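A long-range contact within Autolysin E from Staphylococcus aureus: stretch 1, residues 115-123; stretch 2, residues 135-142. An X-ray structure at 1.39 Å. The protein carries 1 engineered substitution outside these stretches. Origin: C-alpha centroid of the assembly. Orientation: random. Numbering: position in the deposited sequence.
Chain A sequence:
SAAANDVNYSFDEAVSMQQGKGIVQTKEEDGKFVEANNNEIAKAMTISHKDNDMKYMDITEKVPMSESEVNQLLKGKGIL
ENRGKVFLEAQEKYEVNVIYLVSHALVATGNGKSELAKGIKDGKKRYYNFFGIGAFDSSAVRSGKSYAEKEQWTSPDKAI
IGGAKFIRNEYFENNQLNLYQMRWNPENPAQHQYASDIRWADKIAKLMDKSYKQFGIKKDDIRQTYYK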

# COMPACT_ATOMS: atom_id res chain seq x y z
N GLU A 115 2.26 17.99 0.26
CA GLU A 115 2.71 18.67 1.45
C GLU A 115 2.79 17.76 2.67
O GLU A 115 3.76 17.84 3.42
N LEU A 116 1.87 16.82 2.83
CA LEU A 116 1.91 15.86 3.90
C LEU A 116 3.15 14.95 3.85
O LEU A 116 3.60 14.50 4.89
N ALA A 117 3.62 14.67 2.65
CA ALA A 117 4.83 13.81 2.51
C ALA A 117 6.02 14.47 3.25
O ALA A 117 6.88 13.80 3.70
N LYS A 118 6.01 15.82 3.44
CA LYS A 118 7.05 16.51 4.21
C LYS A 118 6.90 16.48 5.72
O LYS A 118 7.72 17.05 6.43
N GLY A 119 5.89 15.75 6.23
CA GLY A 119 5.90 15.39 7.60
C GLY A 119 5.09 16.33 8.47
O GLY A 119 4.55 17.32 7.96
N ILE A 120 5.04 15.93 9.72
CA ILE A 120 4.26 16.66 10.76
C ILE A 120 5.14 16.96 11.92
O ILE A 120 5.76 16.11 12.48
N LYS A 121 5.22 18.26 12.27
CA LYS A 121 6.08 18.71 13.35
C LYS A 121 5.49 18.36 14.71
O LYS A 121 4.29 18.49 14.89
N ASP A 122 6.34 17.93 15.63
CA ASP A 122 5.96 17.83 17.07
C ASP A 122 7.15 18.09 17.96
O ASP A 122 8.01 17.20 18.18
N GLY A 123 7.22 19.32 18.48
CA GLY A 123 8.40 19.77 19.24
C GLY A 123 9.65 19.87 18.36
O GLY A 123 9.61 20.50 17.31
N ALA A 135 -3.20 7.00 11.79
CA ALA A 135 -3.61 8.36 11.81
C ALA A 135 -2.37 9.25 11.70
O ALA A 135 -1.39 9.04 12.43
N PHE A 136 -2.47 10.15 10.74
CA PHE A 136 -1.34 11.03 10.39
C PHE A 136 -1.82 12.40 10.03
O PHE A 136 -2.04 12.71 8.87
N ASP A 137 -2.06 13.16 11.09
CA ASP A 137 -2.37 14.59 11.01
C ASP A 137 -1.89 15.27 12.28
O ASP A 137 -1.47 14.60 13.23
N SER A 138 -1.95 16.61 12.32
CA SER A 138 -1.39 17.32 13.49
C SER A 138 -2.06 16.90 14.81
O SER A 138 -1.36 16.67 15.81
N SER A 139 -3.38 16.73 14.81
CA SER A 139 -4.07 16.34 16.04
C SER A 139 -3.59 14.99 16.55
O SER A 139 -3.30 14.85 17.73
N ALA A 140 -3.44 14.00 15.65
CA ALA A 140 -3.01 12.67 16.09
C ALA A 140 -1.57 12.68 16.58
O ALA A 140 -1.19 11.99 17.52
N VAL A 141 -0.74 13.48 15.91
CA VAL A 141 0.64 13.62 16.33
C VAL A 141 0.72 14.33 17.69
O VAL A 141 1.43 13.87 18.59
N ARG A 142 -0.05 15.41 17.86
CA ARG A 142 -0.07 16.13 19.16
C ARG A 142 -0.57 15.26 20.31
O ARG A 142 0.07 15.19 21.37

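A methyl group set almost exactly over the centre of an aromatic ring is the most distinctive feature of this contact: I120 CD1 lies 3.4 Å from the centroid of the F136 ring, only 6° off the ring normal. Such a CH-pi arrangement illustrates a general principle, that a branched aliphatic side chain can join a strand to a neighbouring helix by wedging against an aromatic ring and the helix start together. In Autolysin E the join is made without a single hydrogen bond between the two stretches.

I120, in the short strand 120-122, points toward the second stretch and is buried. Its chi1 is m and its chi2 is t, an extended setting that carries CD1 to the ring face, 3.6 Å from F136 CE2, and to the backbone just before the helix, 3.5 Å from D137 CA. I120 CG2 approaches V141 CG2 at 3.5 Å and S138 CA at 4.0 Å, and I120 CD1 is itself 3.9 Å from V141 CG2. One residue thus spans the loop and the first turn of the helix, and it loses more surface to the partner stretch than any other residue here.

F136 reaches the contact by a less direct route. Its CA-to-CB bond points sideways, yet with chi1 t and chi2 at 68° the ring end comes nearer to the first stretch. While I120 covers one face, the ring edge meets L116, whose t, p rotamer places CG 3.8 Å from F136 CD2. The edge also meets the backbone of G119, with G119 CA 4.3 Å from F136 CZ. G119 has phi/psi of 96/176, where a CB would be jammed against the preceding carbonyl oxygen, so the backbone alone calls for glycine.

Farther along, V141 points toward the strand from the helix, with chi1 t. Besides meeting I120, it places CG1 3.5 Å from D122 CB. D122 also points toward the helix, chi1 t; its closest approach to V141 is through CB, and the carboxylate also lies against V141, with D122 CG 4.0 Å from V141 CG1. K121, between these two inward-pointing strand residues, starts sideways and its end leads away.

The polar work is done within the second stretch. D137, its CA-to-CB bond directed away from the strand and its chi1 p, caps the helix: A140 N donates to D137 OD1 at 2.8 Å, and S139 OG adds a weak bond to the same D137 OD1 at 3.2 Å. The D137 carboxylate therefore serves the helix start, while the contact between the stretches is mainly apolar packing.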

# COMPACT_ATOMS: atom_id res chain seq x y z
CB GLU A 115 1.86 19.93 1.74
CG GLU A 115 2.65 21.01 2.52
CD GLU A 115 3.99 21.46 1.85
OE1 GLU A 115 4.86 21.98 2.59
OE2 GLU A 115 4.19 21.30 0.61
CB LEU A 116 0.65 14.98 3.88
CG LEU A 116 0.37 14.24 5.16
CD1 LEU A 116 0.10 15.21 6.31
CD2 LEU A 116 -0.83 13.32 4.92
CB ALA A 117 5.16 13.59 1.04
CB LYS A 118 7.23 17.95 3.67
CG LYS A 118 7.49 17.99 2.18
CD LYS A 118 7.96 19.32 1.62
CE LYS A 118 7.90 19.38 0.09
NZ LYS A 118 8.65 18.38 -0.74
CB ILE A 120 3.06 15.82 11.20
CG1 ILE A 120 2.15 15.59 10.03
CG2 ILE A 120 2.34 16.47 12.38
CD1 ILE A 120 1.06 14.58 10.35
CB LYS A 121 6.27 20.24 13.27
CG LYS A 121 7.29 20.80 14.27
CD LYS A 121 8.67 20.36 13.81
CE LYS A 121 9.81 20.64 14.77
NZ LYS A 121 10.58 21.86 14.40
CB ASP A 122 5.43 16.45 17.37
CG ASP A 122 4.89 16.30 18.80
OD1 ASP A 122 4.29 17.25 19.37
OD2 ASP A 122 5.06 15.18 19.34
CB ALA A 135 -4.39 8.66 13.10
CB PHE A 136 -0.50 10.39 9.27
CG PHE A 136 0.87 11.02 9.12
CD1 PHE A 136 1.80 10.86 10.14
CD2 PHE A 136 1.17 11.78 8.01
CE1 PHE A 136 3.08 11.51 10.03
CE2 PHE A 136 2.44 12.40 7.90
CZ PHE A 136 3.34 12.24 8.91
CB ASP A 137 -3.87 14.82 10.74
CG ASP A 137 -4.80 14.23 11.80
OD1 ASP A 137 -4.41 14.02 12.98
OD2 ASP A 137 -5.96 13.97 11.44
CB SER A 138 -1.41 18.85 13.30
OG SER A 138 -2.56 19.27 12.57
CB SER A 139 -5.60 16.38 15.87
OG SER A 139 -5.96 16.39 14.50
CB ALA A 140 -3.20 11.65 14.95
CB VAL A 141 1.50 14.34 15.25
CG1 VAL A 141 2.88 14.68 15.80
CG2 VAL A 141 1.63 13.47 14.01
CB ARG A 142 -0.90 17.42 19.07
CG ARG A 142 -0.20 18.54 18.33
CD ARG A 142 -0.84 19.89 18.61
NE ARG A 142 -0.56 20.83 17.52
CZ ARG A 142 -1.34 21.01 16.45
NH1 ARG A 142 -2.48 20.34 16.30
NH2 ARG A 142 -0.97 21.89 15.52